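Local coordinates for protein mitochondrial edited mRNA stability factor 1 (Trypanosoma brucei, PDB 6NL1) that binds GDP and probably acts, through its nudix domain, as the enzyme that processes the 5' ends of mitochondrial mRNAs, at residues 118-123 with 198-203; 221-226 with 312-317; 262-267 with 301-306. All blocks are in the same frame, centred on the assembly; numbering follows the deposited sequence.

Contact 1: residues 118-123 with 198-203. With SO4 (sulfate ion), chain C; SO4 (sulfate ion), chain B.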
# COMPACT_ATOMS: atom_id res chain seq x y z
N MET A 118 -5.45 0.07 3.12
CA MET A 118 -6.64 0.41 2.31
C MET A 118 -7.47 -0.84 2.02
O MET A 118 -8.11 -0.93 0.97
CB MET A 118 -6.24 1.06 0.97
CG MET A 118 -5.64 2.47 1.06
SD MET A 118 -6.72 3.61 1.93
CE MET A 118 -8.20 3.64 0.91
N ARG A 119 -7.43 -1.81 2.93
CA ARG A 119 -8.24 -3.02 2.78
C ARG A 119 -7.89 -3.81 1.53
O ARG A 119 -8.73 -4.50 0.95
CB ARG A 119 -9.74 -2.67 2.81
CG ARG A 119 -10.18 -2.12 4.18
CD ARG A 119 -11.69 -1.85 4.26
NE ARG A 119 -12.51 -3.06 4.06
CZ ARG A 119 -12.85 -3.91 5.02
NH1 ARG A 119 -12.43 -3.73 6.28
NH2 ARG A 119 -13.60 -4.96 4.73
N GLU A 120 -6.64 -3.69 1.12
CA GLU A 120 -6.10 -4.46 0.01
C GLU A 120 -6.39 -5.96 0.16
O GLU A 120 -6.82 -6.61 -0.79
CB GLU A 120 -4.58 -4.25 -0.10
CG GLU A 120 -4.19 -2.87 -0.59
CD GLU A 120 -4.01 -1.85 0.53
OE1 GLU A 120 -4.44 -2.09 1.69
OE2 GLU A 120 -3.43 -0.79 0.24
N TRP A 121 -6.15 -6.51 1.35
CA TRP A 121 -6.33 -7.95 1.56
C TRP A 121 -7.72 -8.32 2.07
O TRP A 121 -8.25 -9.37 1.71
CB TRP A 121 -5.18 -8.53 2.42
CG TRP A 121 -3.90 -8.34 1.68
CD1 TRP A 121 -3.52 -8.97 0.54
CD2 TRP A 121 -2.87 -7.39 1.98
NE1 TRP A 121 -2.30 -8.50 0.12
CE2 TRP A 121 -1.88 -7.52 0.98
CE3 TRP A 121 -2.68 -6.45 3.01
CZ2 TRP A 121 -0.72 -6.75 0.97
CZ3 TRP A 121 -1.52 -5.69 3.00
CH2 TRP A 121 -0.56 -5.84 1.98
N ALA A 122 -8.31 -7.45 2.88
CA ALA A 122 -9.71 -7.63 3.29
C ALA A 122 -10.63 -7.75 2.06
O ALA A 122 -11.48 -8.64 2.00
CB ALA A 122 -10.15 -6.47 4.19
N ALA A 123 -10.44 -6.86 1.09
CA ALA A 123 -11.24 -6.88 -0.13
C ALA A 123 -11.00 -8.14 -0.95
O ALA A 123 -11.92 -8.68 -1.56
CB ALA A 123 -10.98 -5.63 -0.98
N PRO A 198 2.41 -10.62 3.18
CA PRO A 198 1.86 -9.66 2.21
C PRO A 198 2.48 -8.30 2.46
O PRO A 198 2.59 -7.89 3.61
CB PRO A 198 0.36 -9.62 2.55
CG PRO A 198 0.10 -10.85 3.34
CD PRO A 198 1.37 -11.13 4.09
N VAL A 199 2.90 -7.63 1.40
CA VAL A 199 3.57 -6.35 1.53
C VAL A 199 3.19 -5.44 0.38
O VAL A 199 2.62 -5.88 -0.61
CB VAL A 199 5.11 -6.52 1.50
CG1 VAL A 199 5.60 -7.33 2.72
CG2 VAL A 199 5.53 -7.20 0.20
N TYR A 200 3.49 -4.15 0.53
CA TYR A 200 3.51 -3.25 -0.61
C TYR A 200 4.79 -3.51 -1.39
O TYR A 200 5.80 -3.93 -0.82
CB TYR A 200 3.51 -1.80 -0.12
CG TYR A 200 2.17 -1.27 0.35
CD1 TYR A 200 2.07 -0.03 0.97
CD2 TYR A 200 0.99 -1.98 0.12
CE1 TYR A 200 0.84 0.48 1.38
CE2 TYR A 200 -0.24 -1.49 0.53
CZ TYR A 200 -0.32 -0.25 1.15
OH TYR A 200 -1.53 0.25 1.56
N VAL A 201 4.75 -3.28 -2.69
CA VAL A 201 5.94 -3.41 -3.52
C VAL A 201 6.13 -2.15 -4.33
O VAL A 201 5.16 -1.50 -4.74
CB VAL A 201 5.87 -4.63 -4.48
CG1 VAL A 201 5.88 -5.91 -3.68
CG2 VAL A 201 4.62 -4.55 -5.41
N ARG A 202 7.39 -1.79 -4.55
CA ARG A 202 7.72 -0.66 -5.40
C ARG A 202 8.79 -1.15 -6.37
O ARG A 202 9.81 -1.70 -5.97
CB ARG A 202 8.22 0.52 -4.57
CG ARG A 202 7.19 1.15 -3.64
CD ARG A 202 6.00 1.75 -4.43
NE ARG A 202 5.05 2.39 -3.52
CZ ARG A 202 3.97 1.79 -3.01
NH1 ARG A 202 3.69 0.53 -3.32
NH2 ARG A 202 3.16 2.45 -2.20
N LEU A 203 8.53 -1.00 -7.66
CA LEU A 203 9.52 -1.36 -8.67
C LEU A 203 10.08 -0.06 -9.20
O LEU A 203 9.47 0.60 -10.04
CB LEU A 203 8.90 -2.20 -9.80
CG LEU A 203 9.84 -3.22 -10.45
CD1 LEU A 203 9.16 -4.03 -11.57
CD2 LEU A 203 11.10 -2.53 -10.98
S SO4 C . -14.45 -4.36 1.06
O1 SO4 C . -15.78 -3.80 1.29
O2 SO4 C . -14.37 -4.87 -0.30
O3 SO4 C . -13.43 -3.31 1.24
O4 SO4 C . -14.20 -5.44 2.02
S SO4 B . 7.62 5.08 -2.46
O1 SO4 B . 6.99 4.85 -3.76
O2 SO4 B . 6.67 4.65 -1.44
O3 SO4 B . 8.87 4.36 -2.32
O4 SO4 B . 7.91 6.51 -2.31
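P198 puts CB over one face of W121: it lies 3.7 Å from the centroid of the six-membered ring, 25° off the normal, a CH-pi contact. E120 CB covers the opposite face, so the indole is sandwiched, while its NE1 donates to T244 O. At V199 the side chain turns away, and its backbone N lies 3.8 Å from W121 CZ2. Y200 then reaches back across. Its OH donates to E120 OE2 at a short 2.5 Å, coming from above the carboxylate plane, and the ring presents its edge to the acid. The bend of E120 at chi2 (90°) sets CD toward the tyrosine; OE1 accepts from M118 N (2.8 Å), which leaves both carboxylate oxygens engaged and the group's rotation restrained. R202, a residue seen to bind GDP, lies beyond the contact; its NH1 donates to V201 O and its NE makes weak bonds to a sulfate, which probably comes from the crystallisation liquor. The whole joins the start of helix 120-129 to the start of strand 200-207, which has helix 250-262 packed on V199, V201 and L203 and strand 290-296 beside it.

Contact 2: residues 221-226 with 312-317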
# COMPACT_ATOMS: atom_id res chain seq x y z
N ARG A 221 1.80 10.32 -9.34
CA ARG A 221 1.12 10.90 -8.20
C ARG A 221 -0.29 10.33 -8.09
O ARG A 221 -1.14 10.59 -8.93
CB ARG A 221 1.09 12.43 -8.31
CG ARG A 221 2.50 13.05 -8.28
CD ARG A 221 2.44 14.56 -8.28
NE ARG A 221 1.99 15.10 -6.99
CZ ARG A 221 1.60 16.36 -6.83
NH1 ARG A 221 1.63 17.20 -7.86
NH2 ARG A 221 1.20 16.79 -5.65
N ARG A 222 -0.51 9.51 -7.07
CA ARG A 222 -1.77 8.83 -6.89
C ARG A 222 -2.70 9.67 -6.02
O ARG A 222 -2.32 10.14 -4.94
CB ARG A 222 -1.55 7.47 -6.24
CG ARG A 222 -2.81 6.60 -6.10
CD ARG A 222 -2.53 5.40 -5.19
NE ARG A 222 -2.12 5.85 -3.86
CZ ARG A 222 -1.29 5.20 -3.06
NH1 ARG A 222 -0.74 4.04 -3.43
NH2 ARG A 222 -0.98 5.71 -1.87
N ILE A 223 -3.93 9.85 -6.48
CA ILE A 223 -4.93 10.59 -5.74
C ILE A 223 -5.60 9.60 -4.80
O ILE A 223 -6.12 8.58 -5.23
CB ILE A 223 -5.96 11.21 -6.69
CG1 ILE A 223 -5.24 12.12 -7.70
CG2 ILE A 223 -7.08 11.95 -5.91
CD1 ILE A 223 -6.14 12.60 -8.85
N ASN A 224 -5.55 9.89 -3.51
CA ASN A 224 -6.07 8.96 -2.52
C ASN A 224 -7.53 9.24 -2.17
O ASN A 224 -8.02 10.34 -2.39
CB ASN A 224 -5.16 8.96 -1.29
CG ASN A 224 -3.74 8.53 -1.62
OD1 ASN A 224 -3.53 7.45 -2.17
ND2 ASN A 224 -2.75 9.38 -1.32
N ARG A 225 -8.23 8.23 -1.66
CA ARG A 225 -9.65 8.34 -1.32
C ARG A 225 -9.87 9.19 -0.09
O ARG A 225 -8.96 9.35 0.73
CB ARG A 225 -10.24 6.95 -1.12
CG ARG A 225 -10.75 6.31 -2.40
CD ARG A 225 -10.91 4.81 -2.26
NE ARG A 225 -9.63 4.12 -2.38
CZ ARG A 225 -9.49 2.80 -2.34
NH1 ARG A 225 -10.55 2.01 -2.19
NH2 ARG A 225 -8.28 2.26 -2.46
N GLU A 226 -11.07 9.74 0.07
CA GLU A 226 -11.35 10.58 1.24
C GLU A 226 -11.38 9.77 2.53
O GLU A 226 -11.05 10.27 3.60
CB GLU A 226 -12.63 11.42 1.06
CG GLU A 226 -13.92 10.69 1.39
CD GLU A 226 -15.12 11.63 1.52
OE1 GLU A 226 -14.98 12.69 2.18
OE2 GLU A 226 -16.19 11.32 0.96
N GLN A 312 -7.59 7.43 -10.78
CA GLN A 312 -7.02 7.57 -9.45
C GLN A 312 -5.62 8.20 -9.47
O GLN A 312 -4.97 8.26 -8.43
CB GLN A 312 -6.97 6.21 -8.75
CG GLN A 312 -8.36 5.71 -8.35
CD GLN A 312 -8.32 4.39 -7.60
OE1 GLN A 312 -7.32 4.05 -6.96
NE2 GLN A 312 -9.41 3.62 -7.70
N TYR A 313 -5.17 8.68 -10.62
CA TYR A 313 -3.84 9.28 -10.73
C TYR A 313 -3.94 10.68 -11.32
O TYR A 313 -4.82 10.93 -12.13
CB TYR A 313 -2.91 8.41 -11.59
CG TYR A 313 -2.73 7.03 -11.03
CD1 TYR A 313 -3.63 6.02 -11.32
CD2 TYR A 313 -1.66 6.73 -10.18
CE1 TYR A 313 -3.49 4.75 -10.80
CE2 TYR A 313 -1.51 5.45 -9.65
CZ TYR A 313 -2.44 4.47 -9.96
OH TYR A 313 -2.31 3.20 -9.46
N MET A 314 -3.05 11.58 -10.93
CA MET A 314 -3.05 12.91 -11.55
C MET A 314 -2.74 12.77 -13.03
O MET A 314 -1.75 12.15 -13.41
CB MET A 314 -2.01 13.84 -10.92
CG MET A 314 -2.35 14.33 -9.55
SD MET A 314 -1.16 15.59 -9.00
CE MET A 314 -1.62 16.98 -10.04
N ARG A 315 -3.61 13.35 -13.85
CA ARG A 315 -3.44 13.33 -15.30
C ARG A 315 -4.15 14.54 -15.87
O ARG A 315 -5.08 15.04 -15.26
CB ARG A 315 -4.03 12.04 -15.89
CG ARG A 315 -3.24 10.77 -15.55
CD ARG A 315 -3.90 9.49 -16.08
NE ARG A 315 -4.10 9.54 -17.53
CZ ARG A 315 -5.23 9.92 -18.12
NH1 ARG A 315 -6.27 10.28 -17.39
NH2 ARG A 315 -5.32 9.93 -19.44
N ASN A 316 -3.72 15.01 -17.04
CA ASN A 316 -4.39 16.11 -17.72
C ASN A 316 -4.68 17.32 -16.83
O ASN A 316 -5.76 17.89 -16.89
CB ASN A 316 -5.70 15.62 -18.34
CG ASN A 316 -5.48 14.60 -19.43
OD1 ASN A 316 -4.66 14.80 -20.32
ND2 ASN A 316 -6.20 13.48 -19.36
N TRP A 317 -3.71 17.71 -16.01
CA TRP A 317 -3.82 18.94 -15.23
C TRP A 317 -3.57 20.14 -16.15
O TRP A 317 -3.16 19.96 -17.30
CB TRP A 317 -2.78 18.94 -14.10
CG TRP A 317 -1.40 18.65 -14.62
CD1 TRP A 317 -0.52 19.54 -15.16
CD2 TRP A 317 -0.75 17.37 -14.69
NE1 TRP A 317 0.64 18.90 -15.54
CE2 TRP A 317 0.52 17.56 -15.27
CE3 TRP A 317 -1.13 16.07 -14.32
CZ2 TRP A 317 1.42 16.51 -15.48
CZ3 TRP A 317 -0.24 15.02 -14.53
CH2 TRP A 317 1.02 15.26 -15.11
O HOH W 1 0.09 10.39 -11.75
O HOH W 2 -6.31 5.84 -5.27
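M314 N donates to R221 O at 2.9 Å, and I223 N donates to Q312 O at 2.7 Å. The two bonds flank R222 and Y313, which makes them a non-hydrogen-bonded antiparallel pair: a single beta bridge by which the loop after strand 290-296 docks on the end of strand 216-223 in the nudix domain. The first bond is nearly straight (169° at the hydrogen); in the second the donor is tilted from the carbonyl plane. Two waters extend the pairing. One accepts from R221 N and lies by M314 O; the other donates to both I223 O and Q312 OE1, linking backbone to side chain.

Outside the backbone, R221 and M314 run side by side, pointing the same way. The guanidinium of R221 is held by a salt bridge to D330 and a cation-pi contact with W333, and it offers one face to the thioether. On the neighbouring strand position, R222 sends CG anti to its backbone N (chi1 -175°), where CG lies 4.0 Å from Y313 CE2; farther out its NE donates to N224 OD1 (2.7 Å). The Y313 hydroxyl is bonded to E261, in the nudix helix. I223 packs CG1 against M314 CG at 4.1 Å. The sulphur of M314 stands 3.3 Å above the R221 guanidinium plane, offset toward its rim, with NH1 the nearest atom at 3.4 Å from SD.

Contact 3: residues 262-267 with 301-306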
# COMPACT_ATOMS: atom_id res chain seq x y z
N THR A 262 1.89 1.92 -15.25
CA THR A 262 2.69 2.60 -16.26
C THR A 262 2.55 2.02 -17.65
O THR A 262 2.88 2.68 -18.64
CB THR A 262 4.19 2.55 -15.91
OG1 THR A 262 4.65 1.20 -16.02
CG2 THR A 262 4.43 3.06 -14.50
N GLY A 263 2.08 0.77 -17.74
CA GLY A 263 1.99 0.08 -19.01
C GLY A 263 3.33 -0.46 -19.47
O GLY A 263 3.46 -0.93 -20.60
N ILE A 264 4.33 -0.40 -18.60
CA ILE A 264 5.67 -0.91 -18.93
C ILE A 264 5.85 -2.39 -18.60
O ILE A 264 5.53 -2.86 -17.50
CB ILE A 264 6.77 -0.11 -18.19
CG1 ILE A 264 6.79 1.34 -18.65
CG2 ILE A 264 8.15 -0.76 -18.41
CD1 ILE A 264 7.72 2.22 -17.84
N THR A 265 6.39 -3.13 -19.56
CA THR A 265 6.71 -4.53 -19.36
C THR A 265 8.22 -4.68 -19.19
O THR A 265 8.98 -4.30 -20.07
CB THR A 265 6.27 -5.39 -20.57
OG1 THR A 265 4.85 -5.30 -20.73
CG2 THR A 265 6.66 -6.85 -20.39
N VAL A 266 8.65 -5.22 -18.05
CA VAL A 266 10.06 -5.57 -17.86
C VAL A 266 10.22 -7.06 -17.67
O VAL A 266 9.30 -7.74 -17.22
CB VAL A 266 10.68 -4.90 -16.61
CG1 VAL A 266 10.97 -3.44 -16.86
CG2 VAL A 266 9.80 -5.12 -15.38
N ASP A 267 11.39 -7.58 -18.01
CA ASP A 267 11.68 -8.99 -17.81
C ASP A 267 12.23 -9.25 -16.41
O ASP A 267 13.06 -8.50 -15.91
CB ASP A 267 12.67 -9.48 -18.88
CG ASP A 267 12.83 -11.00 -18.86
OD1 ASP A 267 12.03 -11.69 -19.53
OD2 ASP A 267 13.75 -11.50 -18.17
N ILE A 301 12.39 4.98 -23.56
CA ILE A 301 11.28 4.05 -23.46
C ILE A 301 9.95 4.80 -23.49
O ILE A 301 9.84 5.90 -22.94
CB ILE A 301 11.36 3.21 -22.17
CG1 ILE A 301 10.24 2.16 -22.15
CG2 ILE A 301 11.28 4.11 -20.93
CD1 ILE A 301 10.39 1.14 -21.06
N ARG A 302 8.95 4.21 -24.13
CA ARG A 302 7.63 4.83 -24.20
C ARG A 302 6.80 4.45 -22.99
O ARG A 302 6.58 3.27 -22.71
CB ARG A 302 6.90 4.42 -25.48
CG ARG A 302 5.66 5.26 -25.76
CD ARG A 302 4.91 4.76 -26.98
NE ARG A 302 4.38 3.42 -26.77
CZ ARG A 302 3.75 2.71 -27.70
NH1 ARG A 302 3.59 3.21 -28.92
NH2 ARG A 302 3.29 1.50 -27.41
N VAL A 303 6.36 5.46 -22.25
CA VAL A 303 5.56 5.25 -21.06
C VAL A 303 4.10 5.59 -21.37
O VAL A 303 3.79 6.69 -21.82
CB VAL A 303 6.04 6.15 -19.92
CG1 VAL A 303 5.22 5.89 -18.67
CG2 VAL A 303 7.53 5.93 -19.67
N GLU A 304 3.19 4.65 -21.13
CA GLU A 304 1.79 4.89 -21.42
C GLU A 304 1.02 5.47 -20.23
O GLU A 304 0.10 6.25 -20.42
CB GLU A 304 1.12 3.62 -21.94
CG GLU A 304 1.72 3.15 -23.25
CD GLU A 304 0.85 2.13 -23.95
OE1 GLU A 304 0.24 2.49 -24.98
OE2 GLU A 304 0.77 0.98 -23.47
N GLY A 305 1.41 5.09 -19.02
CA GLY A 305 0.67 5.51 -17.84
C GLY A 305 -0.24 4.40 -17.36
O GLY A 305 -0.20 3.29 -17.88
N PRO A 306 -1.08 4.70 -16.36
CA PRO A 306 -1.94 3.71 -15.70
C PRO A 306 -2.87 2.98 -16.66
O PRO A 306 -3.51 3.60 -17.51
CB PRO A 306 -2.75 4.56 -14.71
CG PRO A 306 -1.86 5.71 -14.41
CD PRO A 306 -1.16 6.02 -15.71
O HOH W 3 3.91 2.16 -21.30
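I264 meets I301 and V303 where helix 250-262 runs out, T262, G263 and I264 forming the last three positions of the nudix box, including its glycine and final hydrophobic residue. From CB of I264 the side chain forks. The CG2 branch, anti to the backbone N, reaches I301 CD1 at 4.0 Å. The other branch leaves through CG1, which lies beside the backbone N (chi1 -64°) and passes R302 O at 4.5 Å. Its tip, CD1, ends 4.1 Å from V303 CG2. The isoleucine therefore touches two apolar side chains of the loop with two different methyls, while L258 and L218 meet it from the helix and from strand 216-223.

The polar half of the contact gathers on T262 O. G305 N donates to it at 2.8 Å from well above the carbonyl plane, E304 N adds a weak bond, and a water donates to it as well. That water also donates to R302 O and accepts from E304 N at 2.6 Å, so it ties the loop to itself and to the helix end. T262 OG1 accepts from I264 N (3.1 Å), an ST turn, and is also bonded to L258 O.

At G263 the missing side chain lets the segments come close: the residue leaves the helix with positive phi (79°) and lies against E304. G305 (phi 100°) is a matter of its own loop, where a side chain would run into P306 CD.

Chemically, the contact is divided: methyl against methyl on I264, and on T262 a carbonyl at the end of a helix taking two loop N-H groups and a water. Such a partly negative helix terminus would be expected to attract donors of this kind.

In the fold
Contacts 1 and 2 lie on neighbouring strands of one sheet, 200-207 and 216-223, with centres 18 Å apart; they meet where M118 CE packs on R225 CZ at 3.6 Å. Contact 3 is nested along the chain inside the loop closed by contact 2, and the two touch through Y313 CD1 and P306 CG, 3.6 Å apart. L203 CD1 against V266 CG2 (4.0 Å) joins contacts 1 and 3. The GDP site, empty here, runs nearest contact 1, which holds R202; the Y200 side chain is about 4 Å from that of V288. The R222 side chain of contact 2 comes about 4 Å from that of R202, that of T262 in contact 3 about 10 Å.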